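Local coordinates for uncharacterized protein (Thermanaerovibrio acidaminovorans, PDB 3QOO) that is of unknown function but has a hot-dog fold related to fluoroacetyl-CoA-specific thioesterases, and so probably acts on an acyl-CoA thioester, at residues K104-P108 against H109-A113; A43-E46 against T47-Q50; I55-H58 against K59-E62; T49-A52 against V53-L56. All coordinates share one frame; numbering follows the deposited sequence. Where two conformers were deposited one is given.

Interaction 1 of 4, residues K104-P108 against H109-A113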
ATOM      1  N   LYS A 104       7.748   7.284   8.669  1.00  9.04           N
ATOM      2  CA  LYS A 104       7.087   7.248   9.946  1.00  9.43           C
ATOM      3  C   LYS A 104       5.922   8.204   9.903  1.00  9.45           C
ATOM      4  O   LYS A 104       6.041   9.308   9.391  1.00 11.18           O
ATOM      5  CB  LYS A 104       8.051   7.592  11.104  1.00 12.52           C
ATOM      6  CG  LYS A 104       7.546   7.214  12.495  1.00 18.24           C
ATOM      7  CD  LYS A 104       8.705   7.134  13.482  1.00 21.93           C
ATOM      8  CE  LYS A 104       8.238   6.802  14.895  1.00 24.74           C
ATOM      9  NZ  LYS A 104       9.418   6.708  15.801  1.00 26.05           N
ATOM     10  N   ALA A 105       4.803   7.757  10.428  1.00  8.69           N
ATOM     11  CA  ALA A 105       3.573   8.524  10.535  1.00  9.91           C
ATOM     12  C   ALA A 105       3.208   8.617  11.994  1.00 10.13           C
ATOM     13  O   ALA A 105       3.096   7.611  12.688  1.00 10.12           O
ATOM     14  CB  ALA A 105       2.461   7.868   9.717  1.00 10.72           C
ATOM     15  N   ASP A 106       2.974   9.845  12.449  0.56 10.67           N
ATOM     16  CA  ASP A 106       2.712  10.140  13.844  0.56 11.46           C
ATOM     17  C   ASP A 106       1.556  11.118  13.932  0.56 11.93           C
ATOM     18  O   ASP A 106       1.270  11.879  13.012  0.56 11.45           O
ATOM     19  CB  ASP A 106       3.953  10.786  14.488  0.56 12.51           C
ATOM     20  CG  ASP A 106       5.213   9.984  14.267  0.56 15.59           C
ATOM     21  OD1 ASP A 106       6.115  10.441  13.516  0.56 20.58           O
ATOM     22  OD2 ASP A 106       5.302   8.891  14.815  0.56 17.81           O
ATOM     23  N   ASP A 107       0.879  11.105  15.053  1.00 13.61           N
ATOM     24  CA  ASP A 107      -0.077  12.132  15.337  1.00 16.07           C
ATOM     25  C   ASP A 107       0.204  12.615  16.725  1.00 17.83           C
ATOM     26  O   ASP A 107       1.187  12.205  17.345  1.00 15.92           O
ATOM     27  CB  ASP A 107      -1.491  11.610  15.080  1.00 16.93           C
ATOM     28  CG  ASP A 107      -1.977  10.573  16.110  1.00 14.81           C
ATOM     29  OD1 ASP A 107      -1.343  10.420  17.176  1.00 14.90           O
ATOM     30  OD2 ASP A 107      -2.982   9.876  15.839  1.00 16.93           O
ATOM     31  N   PRO A 108      -0.629  13.522  17.226  1.00 20.92           N
ATOM     32  CA  PRO A 108      -0.366  14.079  18.548  1.00 20.95           C
ATOM     33  C   PRO A 108      -0.251  13.045  19.677  1.00 19.16           C
ATOM     34  O   PRO A 108       0.333  13.322  20.736  1.00 19.90           O
ATOM     35  CB  PRO A 108      -1.602  14.960  18.794  1.00 22.03           C
ATOM     36  CG  PRO A 108      -2.109  15.278  17.407  1.00 23.47           C
ATOM     37  CD  PRO A 108      -1.852  14.076  16.609  1.00 22.56           C
ATOM     38  N   HIS A 109      -0.832  11.872  19.473  1.00 16.42           N
ATOM     39  CA  HIS A 109      -0.837  10.855  20.490  1.00 15.07           C
ATOM     40  C   HIS A 109       0.277   9.849  20.352  1.00 14.39           C
ATOM     41  O   HIS A 109       0.452   9.049  21.224  1.00 16.45           O
ATOM     42  CB  HIS A 109      -2.188  10.149  20.508  1.00 15.33           C
ATOM     43  CG  HIS A 109      -3.306  11.076  20.820  1.00 16.72           C
ATOM     44  ND1 HIS A 109      -3.626  11.430  22.113  1.00 21.05           N
ATOM     45  CD2 HIS A 109      -4.105  11.806  20.017  1.00 19.49           C
ATOM     46  CE1 HIS A 109      -4.611  12.308  22.087  1.00 21.01           C
ATOM     47  NE2 HIS A 109      -4.916  12.556  20.826  1.00 21.66           N
ATOM     48  N   GLY A 110       1.054   9.917  19.291  1.00 12.88           N
ATOM     49  CA  GLY A 110       2.172   9.017  19.063  1.00 12.07           C
ATOM     50  C   GLY A 110       2.175   8.409  17.662  1.00 10.93           C
ATOM     51  O   GLY A 110       1.422   8.806  16.788  1.00 11.66           O
ATOM     52  N   PRO A 111       3.046   7.424  17.443  1.00 11.58           N
ATOM     53  CA  PRO A 111       3.180   6.791  16.134  1.00 11.51           C
ATOM     54  C   PRO A 111       1.937   5.999  15.743  1.00 10.71           C
ATOM     55  O   PRO A 111       1.355   5.314  16.598  1.00 10.68           O
ATOM     56  CB  PRO A 111       4.372   5.848  16.321  1.00 13.38           C
ATOM     57  CG  PRO A 111       5.040   6.214  17.565  1.00 16.98           C
ATOM     58  CD  PRO A 111       4.062   6.952  18.414  1.00 13.39           C
ATOM     59  N   VAL A 112       1.572   6.076  14.470  1.00  9.28           N
ATOM     60  CA  VAL A 112       0.460   5.316  13.955  1.00  9.40           C
ATOM     61  C   VAL A 112       0.875   4.294  12.885  1.00  7.93           C
ATOM     62  O   VAL A 112       0.168   3.306  12.683  1.00  8.82           O
ATOM     63  CB  VAL A 112      -0.686   6.198  13.454  1.00  9.00           C
ATOM     64  CG1 VAL A 112      -1.330   6.943  14.618  1.00 10.89           C
ATOM     65  CG2 VAL A 112      -0.251   7.185  12.364  1.00 10.14           C
ATOM     66  N   ALA A 113       1.972   4.531  12.172  1.00  8.43           N
ATOM     67  CA  ALA A 113       2.434   3.599  11.140  1.00  7.80           C
ATOM     68  C   ALA A 113       3.890   3.864  10.832  1.00  7.81           C
ATOM     69  O   ALA A 113       4.420   4.968  11.079  1.00  9.00           O
ATOM     70  CB  ALA A 113       1.620   3.703   9.846  1.00  9.60           C
TER
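Asp-107 and Gly-110 close the hairpin between strands 98-107 and 110-123 as an antiparallel hydrogen-bonded pair, Asp-107 N to Gly-110 O at 2.9 Å and Gly-110 N to Asp-107 O at 3.0 Å, round a type I turn whose corners are Pro-108 and His-109. The carboxylate of Asp-107 folds into this turn: its CG stands between the backbone N and the carbonyl carbon (chi1 71°), and OD1 takes the N-H of His-109 at 2.8 Å from above the carboxylate plane, an Asx turn. The other oxygen, OD2, lies 3.6 Å from CG1 of Val-112, whose side chain crosses that of Asp-107 at about a right angle. OD1 also forms a salt bridge with Arg-134 of the second subunit, and Phe-135 of the second subunit meets the His-109 ring, so the tip of the hairpin belongs to the dimer interface. Further along, the pairing slips by one residue. Ala-105 O accepts Val-112 N at 2.8 Å and, weakly, Ala-113 N at 3.3 Å, while Ala-105 CB touches Val-112 CG2 at 3.9 Å. Phe-44 of helix 41-56 packs against all three residues. Val-112 and Ala-113 set against Ala-105 make a classic beta bulge, here lying just behind a two-residue turn in a beta hairpin of the hot-dog sheet.

Interaction 2 of 4, residues A43-E46 against T47-Q50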
ATOM      1  N   ALA A  43      -3.995   4.243   2.187  1.00  8.77           N
ATOM      2  CA  ALA A  43      -3.818   5.677   2.384  1.00  9.54           C
ATOM      3  C   ALA A  43      -2.435   5.990   2.920  1.00  9.43           C
ATOM      4  O   ALA A  43      -1.814   6.970   2.495  1.00 10.16           O
ATOM      5  CB  ALA A  43      -4.884   6.223   3.317  1.00 10.78           C
ATOM      6  N   PHE A  44      -1.960   5.238   3.894  1.00  8.67           N
ATOM      7  CA  PHE A  44      -0.584   5.419   4.367  1.00  8.14           C
ATOM      8  C   PHE A  44       0.396   5.269   3.230  1.00  8.31           C
ATOM      9  O   PHE A  44       1.341   6.060   3.097  1.00  9.83           O
ATOM     10  CB  PHE A  44      -0.235   4.442   5.486  1.00  8.98           C
ATOM     11  CG  PHE A  44      -0.851   4.782   6.805  1.00  8.56           C
ATOM     12  CD1 PHE A  44      -0.378   5.817   7.565  1.00 10.28           C
ATOM     13  CD2 PHE A  44      -1.853   4.011   7.339  1.00 11.01           C
ATOM     14  CE1 PHE A  44      -0.923   6.137   8.769  1.00 11.14           C
ATOM     15  CE2 PHE A  44      -2.398   4.313   8.574  1.00 10.16           C
ATOM     16  CZ  PHE A  44      -1.935   5.376   9.288  1.00 11.32           C
ATOM     17  N   LEU A  45       0.174   4.270   2.378  1.00  8.58           N
ATOM     18  CA  LEU A  45       1.056   4.022   1.248  1.00  9.90           C
ATOM     19  C   LEU A  45       1.012   5.177   0.237  1.00  9.69           C
ATOM     20  O   LEU A  45       2.058   5.659  -0.210  1.00  9.86           O
ATOM     21  CB  LEU A  45       0.707   2.685   0.601  1.00 11.18           C
ATOM     22  CG  LEU A  45       1.829   1.940  -0.115  1.00 14.65           C
ATOM     23  CD1 LEU A  45       1.433   0.506  -0.341  1.00 18.63           C
ATOM     24  CD2 LEU A  45       2.229   2.589  -1.415  1.00 15.28           C
ATOM     25  N   GLU A  46      -0.178   5.627  -0.126  1.00  9.78           N
ATOM     26  CA  GLU A  46      -0.316   6.710  -1.081  1.00 10.71           C
ATOM     27  C   GLU A  46       0.459   7.953  -0.603  1.00 10.44           C
ATOM     28  O   GLU A  46       1.104   8.656  -1.386  1.00 10.69           O
ATOM     29  CB  GLU A  46      -1.793   7.050  -1.263  1.00 12.77           C
ATOM     30  CG  GLU A  46      -2.025   8.163  -2.237  1.00 16.97           C
ATOM     31  CD  GLU A  46      -3.472   8.572  -2.343  1.00 22.51           C
ATOM     32  OE1 GLU A  46      -4.346   7.840  -1.827  1.00 24.45           O
ATOM     33  OE2 GLU A  46      -3.717   9.629  -2.963  1.00 27.15           O
ATOM     34  N   THR A  47       0.373   8.244   0.695  1.00 10.27           N
ATOM     35  CA  THR A  47       0.995   9.436   1.238  1.00 11.55           C
ATOM     36  C   THR A  47       2.525   9.294   1.265  1.00 10.58           C
ATOM     37  O   THR A  47       3.267  10.224   0.952  1.00 11.17           O
ATOM     38  CB  THR A  47       0.430   9.749   2.622  1.00 13.42           C
ATOM     39  OG1 THR A  47      -1.018   9.753   2.592  1.00 16.40           O
ATOM     40  CG2 THR A  47       0.985  11.062   3.098  1.00 14.89           C
HETATM   41  N   MSE A  48       2.994   8.100   1.607  1.00  9.78           N
HETATM   42  CA  MSE A  48       4.396   7.786   1.516  1.00  9.49           C
HETATM   43  C   MSE A  48       4.925   7.986   0.097  1.00  9.34           C
HETATM   44  O   MSE A  48       5.986   8.603  -0.107  1.00 10.16           O
HETATM   45  CB  MSE A  48       4.649   6.359   1.992  1.00  9.82           C
HETATM   46  CG  MSE A  48       6.114   5.919   1.819  1.00  9.55           C
HETATM   47 SE   MSE A  48       6.543   4.230   2.736  0.86  8.09          SE
HETATM   48  CE  MSE A  48       5.329   3.018   1.791  1.00 10.33           C
ATOM     49  N   THR A  49       4.167   7.499  -0.875  1.00  9.49           N
ATOM     50  CA  THR A  49       4.518   7.636  -2.285  1.00  9.51           C
ATOM     51  C   THR A  49       4.615   9.128  -2.658  1.00  9.48           C
ATOM     52  O   THR A  49       5.564   9.563  -3.312  1.00 10.15           O
ATOM     53  CB  THR A  49       3.520   6.930  -3.194  1.00  9.95           C
ATOM     54  OG1 THR A  49       3.610   5.531  -2.933  1.00 10.92           O
ATOM     55  CG2 THR A  49       3.838   7.211  -4.638  1.00 11.09           C
ATOM     56  N   GLN A  50       3.615   9.899  -2.261  1.00  9.50           N
ATOM     57  CA  GLN A  50       3.611  11.321  -2.565  1.00 10.89           C
ATOM     58  C   GLN A  50       4.866  12.014  -2.059  1.00 10.16           C
ATOM     59  O   GLN A  50       5.500  12.781  -2.803  1.00 10.96           O
ATOM     60  CB  GLN A  50       2.379  11.999  -1.954  1.00 12.32           C
ATOM     61  CG  GLN A  50       2.359  13.490  -2.236  1.00 16.14           C
ATOM     62  CD  GLN A  50       1.176  14.195  -1.661  1.00 20.08           C
ATOM     63  OE1 GLN A  50       0.218  13.553  -1.243  1.00 24.43           O
ATOM     64  NE2 GLN A  50       1.196  15.529  -1.693  1.00 22.06           N
TER
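Thr-47 turns back on Ala-43 with two donors at once: its N reaches Ala-43 O at 3.1 Å, and its OG1 reaches the same oxygen at 2.9 Å. The two come from opposite faces of the carbonyl plane. The hydroxyl can do this because it lies anti to the carbonyl carbon and beside the backbone N (chi1 -51°), so a buried threonine satisfies its polar group within its own helix. Met-48, a selenomethionine, donates its N to Phe-44 O at 3.0 Å; its chain runs out straight and then bends at chi3 (62°), bringing CE within 4.1 Å of Leu-45 CG. Thr-49 follows with N to Leu-45 O at 2.9 Å, while its hydroxyl passes 3.6 Å from Leu-45 CD2 and is hydrogen-bonded to Gln-117 of strand 110-123. Gln-50 adds the next helical bond, N to Glu-46 O at 2.9 Å, and the extended Glu-46 chain carries OE2 to a salt bridge with Arg-31 of the second subunit. Around this part of helix 41-56, Met-48 packs on Ser-71 and Val-73 of strand 64-75 and on Met-103 of strand 98-107, whereas Leu-45 also meets Leu-45 of the second subunit.

Interaction 3 of 4, residues I55-H58 against K59-E62; sequences ILDH and KLPE
Lys-59 and Leu-60 each donate a backbone N-H three residues back, Lys-59 N to Leu-56 O at 3.0 Å and Leu-60 N to Asp-57 O at 3.0 Å. Both donors stand well above the plane of the carbonyl they meet, the consequence of the tight winding of the 3-10 segment that follows the regular turns. The side chains of His-58 and Lys-59 run along each other in one direction. With His-58 CG between the backbone N and the carbonyl carbon (chi1 72°), the imidazole is brought beside Lys-59, which bends at chi2 and chi3 so that its CG lies over one ring face and its CD beside the NE2 edge. Lys-59 CG sits 4.1 Å from the centroid of the His-58 ring and 16° off the normal, a CH-pi contact, while Lys-59 CD comes 3.7 Å from His-58 NE2. Leu-60 is buried: its CG is 3.6 Å from Leu-56 O, and it shares Phe-10 with Leu-56 and Lys-59 as an apolar neighbour. Asp-57 OD1 is hydrogen-bonded to Ser-66 OG of strand 64-75, tying the turn to the strand that comes next. Successive i to i+3 bonds of this kind are the signature of a 3-10 turn, here placed between the long hot-dog helix and the sheet.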
ATOM      1  N   ILE A  55      10.543  14.159  -2.740  1.00 10.95           N
ATOM      2  CA  ILE A  55      11.947  14.204  -2.381  1.00 12.09           C
ATOM      3  C   ILE A  55      12.814  13.975  -3.601  1.00 12.17           C
ATOM      4  O   ILE A  55      13.814  14.662  -3.791  1.00 13.49           O
ATOM      5  CB  ILE A  55      12.266  13.127  -1.311  1.00 11.86           C
ATOM      6  CG1 ILE A  55      11.568  13.450   0.008  1.00 12.73           C
ATOM      7  CG2 ILE A  55      13.768  12.963  -1.104  1.00 13.52           C
ATOM      8  CD1 ILE A  55      11.466  12.318   0.953  1.00 14.67           C
ATOM      9  N   LEU A  56      12.469  12.992  -4.434  1.00 12.13           N
ATOM     10  CA  LEU A  56      13.388  12.540  -5.473  1.00 12.37           C
ATOM     11  C   LEU A  56      13.259  13.254  -6.808  1.00 11.71           C
ATOM     12  O   LEU A  56      14.254  13.616  -7.395  1.00 12.77           O
ATOM     13  CB  LEU A  56      13.200  11.061  -5.763  1.00 11.81           C
ATOM     14  CG  LEU A  56      13.388  10.107  -4.570  1.00 13.86           C
ATOM     15  CD1 LEU A  56      13.193   8.684  -5.056  1.00 14.05           C
ATOM     16  CD2 LEU A  56      14.768  10.268  -3.932  1.00 15.33           C
ATOM     17  N   ASP A  57      12.047  13.427  -7.321  1.00 10.99           N
ATOM     18  CA  ASP A  57      11.930  13.626  -8.772  1.00 11.75           C
ATOM     19  C   ASP A  57      12.472  14.969  -9.220  1.00 12.00           C
ATOM     20  O   ASP A  57      13.093  15.066 -10.283  1.00 12.48           O
ATOM     21  CB  ASP A  57      10.503  13.376  -9.271  1.00 12.70           C
ATOM     22  CG  ASP A  57      10.185  11.903  -9.323  1.00 13.50           C
ATOM     23  OD1 ASP A  57      10.682  11.162  -8.475  1.00 15.62           O
ATOM     24  OD2 ASP A  57       9.526  11.466 -10.252  1.00 17.75           O
ATOM     25  N   HIS A  58      12.303  16.002  -8.395  1.00 12.64           N
ATOM     26  CA  HIS A  58      12.791  17.332  -8.776  1.00 13.81           C
ATOM     27  C   HIS A  58      14.318  17.380  -8.775  1.00 14.27           C
ATOM     28  O   HIS A  58      14.895  18.316  -9.319  1.00 17.31           O
ATOM     29  CB  HIS A  58      12.160  18.444  -7.924  1.00 15.19           C
ATOM     30  CG  HIS A  58      12.654  18.488  -6.513  1.00 15.45           C
ATOM     31  ND1 HIS A  58      12.153  17.665  -5.518  1.00 16.06           N
ATOM     32  CD2 HIS A  58      13.581  19.280  -5.915  1.00 17.56           C
ATOM     33  CE1 HIS A  58      12.773  17.942  -4.381  1.00 16.79           C
ATOM     34  NE2 HIS A  58      13.629  18.934  -4.592  1.00 18.43           N
ATOM     35  N   LYS A  59      14.969  16.406  -8.151  1.00 13.56           N
ATOM     36  CA  LYS A  59      16.422  16.295  -8.153  1.00 13.87           C
ATOM     37  C   LYS A  59      16.967  15.510  -9.333  1.00 13.10           C
ATOM     38  O   LYS A  59      18.195  15.446  -9.491  1.00 13.54           O
ATOM     39  CB  LYS A  59      16.907  15.660  -6.849  1.00 15.82           C
ATOM     40  CG  LYS A  59      16.491  16.398  -5.586  1.00 19.60           C
ATOM     41  CD  LYS A  59      17.071  17.762  -5.488  1.00 24.46           C
ATOM     42  CE  LYS A  59      18.590  17.737  -5.433  1.00 26.38           C
ATOM     43  NZ  LYS A  59      19.125  19.087  -5.125  1.00 29.28           N
ATOM     44  N   LEU A  60      16.079  14.974 -10.181  1.00 11.36           N
ATOM     45  CA  LEU A  60      16.478  14.235 -11.359  1.00 11.77           C
ATOM     46  C   LEU A  60      16.492  15.132 -12.572  1.00 11.38           C
ATOM     47  O   LEU A  60      15.652  15.994 -12.692  1.00 12.06           O
ATOM     48  CB  LEU A  60      15.513  13.053 -11.612  1.00 11.84           C
ATOM     49  CG  LEU A  60      15.404  12.060 -10.467  1.00 12.60           C
ATOM     50  CD1 LEU A  60      14.289  11.059 -10.775  1.00 13.45           C
ATOM     51  CD2 LEU A  60      16.732  11.374 -10.283  1.00 14.96           C
ATOM     52  N   PRO A  61      17.418  14.873 -13.504  1.00 12.16           N
ATOM     53  CA  PRO A  61      17.483  15.710 -14.683  1.00 12.14           C
ATOM     54  C   PRO A  61      16.344  15.472 -15.636  1.00 11.20           C
ATOM     55  O   PRO A  61      15.664  14.430 -15.559  1.00 11.47           O
ATOM     56  CB  PRO A  61      18.811  15.306 -15.319  1.00 13.78           C
ATOM     57  CG  PRO A  61      19.096  13.985 -14.853  1.00 15.61           C
ATOM     58  CD  PRO A  61      18.483  13.862 -13.482  1.00 12.53           C
ATOM     59  N   GLU A  62      16.156  16.402 -16.554  1.00 11.78           N
ATOM     60  CA  GLU A  62      15.100  16.343 -17.548  1.00 12.85           C
ATOM     61  C   GLU A  62      15.103  15.004 -18.253  1.00 13.18           C
ATOM     62  O   GLU A  62      16.147  14.526 -18.726  1.00 15.26           O
ATOM     63  CB  GLU A  62      15.288  17.483 -18.559  1.00 13.69           C
ATOM     64  CG  GLU A  62      14.159  17.683 -19.596  1.00 17.11           C
ATOM     65  CD  GLU A  62      14.566  18.736 -20.653  1.00 20.43           C
ATOM     66  OE1 GLU A  62      15.716  18.653 -21.119  1.00 20.24           O
ATOM     67  OE2 GLU A  62      13.745  19.624 -21.009  1.00 19.71           O
TER
HETATM   68  O   HOH W   1      12.705  16.307 -12.349  1.00 26.88           O

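Interaction 4 of 4, residues T49-A52 against V53-L56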
ATOM      1  N   THR A  49       4.167   7.499  -0.875  1.00  9.49           N
ATOM      2  CA  THR A  49       4.518   7.636  -2.285  1.00  9.51           C
ATOM      3  C   THR A  49       4.615   9.128  -2.658  1.00  9.48           C
ATOM      4  O   THR A  49       5.564   9.563  -3.312  1.00 10.15           O
ATOM      5  CB  THR A  49       3.520   6.930  -3.194  1.00  9.95           C
ATOM      6  OG1 THR A  49       3.610   5.531  -2.933  1.00 10.92           O
ATOM      7  CG2 THR A  49       3.838   7.211  -4.638  1.00 11.09           C
ATOM      8  N   GLN A  50       3.615   9.899  -2.261  1.00  9.50           N
ATOM      9  CA  GLN A  50       3.611  11.321  -2.565  1.00 10.89           C
ATOM     10  C   GLN A  50       4.866  12.014  -2.059  1.00 10.16           C
ATOM     11  O   GLN A  50       5.500  12.781  -2.803  1.00 10.96           O
ATOM     12  CB  GLN A  50       2.379  11.999  -1.954  1.00 12.32           C
ATOM     13  CG  GLN A  50       2.359  13.490  -2.236  1.00 16.14           C
ATOM     14  CD  GLN A  50       1.176  14.195  -1.661  1.00 20.08           C
ATOM     15  OE1 GLN A  50       0.218  13.553  -1.243  1.00 24.43           O
ATOM     16  NE2 GLN A  50       1.196  15.529  -1.693  1.00 22.06           N
ATOM     17  N   LEU A  51       5.225  11.754  -0.817  1.00 10.23           N
ATOM     18  CA  LEU A  51       6.432  12.369  -0.261  1.00 10.14           C
ATOM     19  C   LEU A  51       7.699  11.866  -0.905  1.00  9.95           C
ATOM     20  O   LEU A  51       8.612  12.654  -1.136  1.00 10.76           O
ATOM     21  CB  LEU A  51       6.506  12.149   1.239  1.00 12.05           C
ATOM     22  CG  LEU A  51       5.776  13.144   2.098  1.00 13.68           C
ATOM     23  CD1 LEU A  51       5.889  12.744   3.546  1.00 15.94           C
ATOM     24  CD2 LEU A  51       6.287  14.526   1.880  1.00 14.94           C
ATOM     25  N   ALA A  52       7.780  10.572  -1.205  1.00 10.19           N
ATOM     26  CA  ALA A  52       8.974  10.038  -1.834  1.00  9.96           C
ATOM     27  C   ALA A  52       9.175  10.711  -3.187  1.00  9.61           C
ATOM     28  O   ALA A  52      10.301  11.060  -3.546  1.00 11.14           O
ATOM     29  CB  ALA A  52       8.837   8.521  -1.981  1.00 10.81           C
ATOM     30  N   VAL A  53       8.097  10.880  -3.940  1.00  9.88           N
ATOM     31  CA  VAL A  53       8.202  11.543  -5.235  1.00 10.38           C
ATOM     32  C   VAL A  53       8.624  12.999  -5.028  1.00 10.08           C
ATOM     33  O   VAL A  53       9.458  13.530  -5.794  1.00 10.93           O
ATOM     34  CB  VAL A  53       6.861  11.456  -5.998  1.00 11.22           C
ATOM     35  CG1 VAL A  53       6.845  12.354  -7.231  1.00 12.68           C
ATOM     36  CG2 VAL A  53       6.577  10.023  -6.427  1.00 11.86           C
ATOM     37  N   GLU A  54       8.073  13.683  -4.031  1.00 10.70           N
ATOM     38  CA  GLU A  54       8.484  15.061  -3.715  1.00 12.03           C
ATOM     39  C   GLU A  54       9.955  15.187  -3.322  1.00 10.96           C
ATOM     40  O   GLU A  54      10.557  16.233  -3.545  1.00 12.70           O
ATOM     41  CB  GLU A  54       7.570  15.672  -2.631  1.00 13.26           C
ATOM     42  CG  GLU A  54       6.171  15.963  -3.168  1.00 16.82           C
ATOM     43  CD  GLU A  54       5.189  16.489  -2.148  1.00 21.50           C
ATOM     44  OE1 GLU A  54       5.638  16.836  -1.015  1.00 25.28           O
ATOM     45  OE2 GLU A  54       3.969  16.553  -2.511  1.00 22.84           O
ATOM     46  N   ILE A  55      10.543  14.159  -2.740  1.00 10.95           N
ATOM     47  CA  ILE A  55      11.947  14.204  -2.381  1.00 12.09           C
ATOM     48  C   ILE A  55      12.814  13.975  -3.601  1.00 12.17           C
ATOM     49  O   ILE A  55      13.814  14.662  -3.791  1.00 13.49           O
ATOM     50  CB  ILE A  55      12.266  13.127  -1.311  1.00 11.86           C
ATOM     51  CG1 ILE A  55      11.568  13.450   0.008  1.00 12.73           C
ATOM     52  CG2 ILE A  55      13.768  12.963  -1.104  1.00 13.52           C
ATOM     53  CD1 ILE A  55      11.466  12.318   0.953  1.00 14.67           C
ATOM     54  N   LEU A  56      12.469  12.992  -4.434  1.00 12.13           N
ATOM     55  CA  LEU A  56      13.388  12.540  -5.473  1.00 12.37           C
ATOM     56  C   LEU A  56      13.259  13.254  -6.808  1.00 11.71           C
ATOM     57  O   LEU A  56      14.254  13.616  -7.395  1.00 12.77           O
ATOM     58  CB  LEU A  56      13.200  11.061  -5.763  1.00 11.81           C
ATOM     59  CG  LEU A  56      13.388  10.107  -4.570  1.00 13.86           C
ATOM     60  CD1 LEU A  56      13.193   8.684  -5.056  1.00 14.05           C
ATOM     61  CD2 LEU A  56      14.768  10.268  -3.932  1.00 15.33           C
TER
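The amide of Gln-50 and the carboxylate of Glu-54, one helical turn apart, have their planes turned 76° against each other, and the bond between them lies in the amide plane but 33° out of the carboxylate plane. Glu-54 OE2 is 3.1 Å from Gln-50 NE2, with an N-H...O angle of 163°, and the amide nitrogen approaches it on its syn side. The side chains run alongside each other, pointing the same way, and Gln-50 CG also comes within 3.5 Å of Glu-54 OE2. Glu-54 reaches there by setting its CG anti to the carbonyl carbon and then extending, which leaves OE1 over Leu-51, 3.8 Å from CD2. This bond helps fix the rotation of the amide on the partly exposed flank of the helix, where Gln-50 also packs on Arg-31 of the second subunit.

Beneath the side chains the backbone ladder continues. Val-53 N meets Thr-49 O at 2.9 Å, and Val-53 CG2, beside its own backbone N, rests 3.3 Å from that oxygen. Ile-55 N finds Leu-51 O at 2.9 Å and adds a weak second bond to Ala-52 O, the acceptor that Leu-56 N reaches at 3.0 Å; such a fork mixes i to i+3 with i to i+4 bonding. Leu-51 and Ile-55 both pack on Val-89 of strand 84-95. The whole is typical of an amphipathic alpha helix, the hot-dog "sausage", with an i to i+4 polar pair on its outer flank and apolar residues turned into the curved sheet.

In the fold
Interactions 2, 4 and 3 follow one another along helix 41-56 and the turn after it, the first two buried near the centre of the chain and the third nearer the surface, its centre about 10 Å from that of interaction 4. Their chemistry shifts accordingly, from threonine hydroxyls satisfied inside, through a polar pair on a partly exposed flank, to 3-10 bonds and a lysine over a histidine ring. Interaction 1 belongs to the sheet instead and lies on the opposite side of the chain's centre from interaction 3. It nevertheless touches interaction 2, where Phe-44 CE1 packs on Ala-113 CB at 3.7 Å. Interactions 1, 2 and 4 all meet the second subunit.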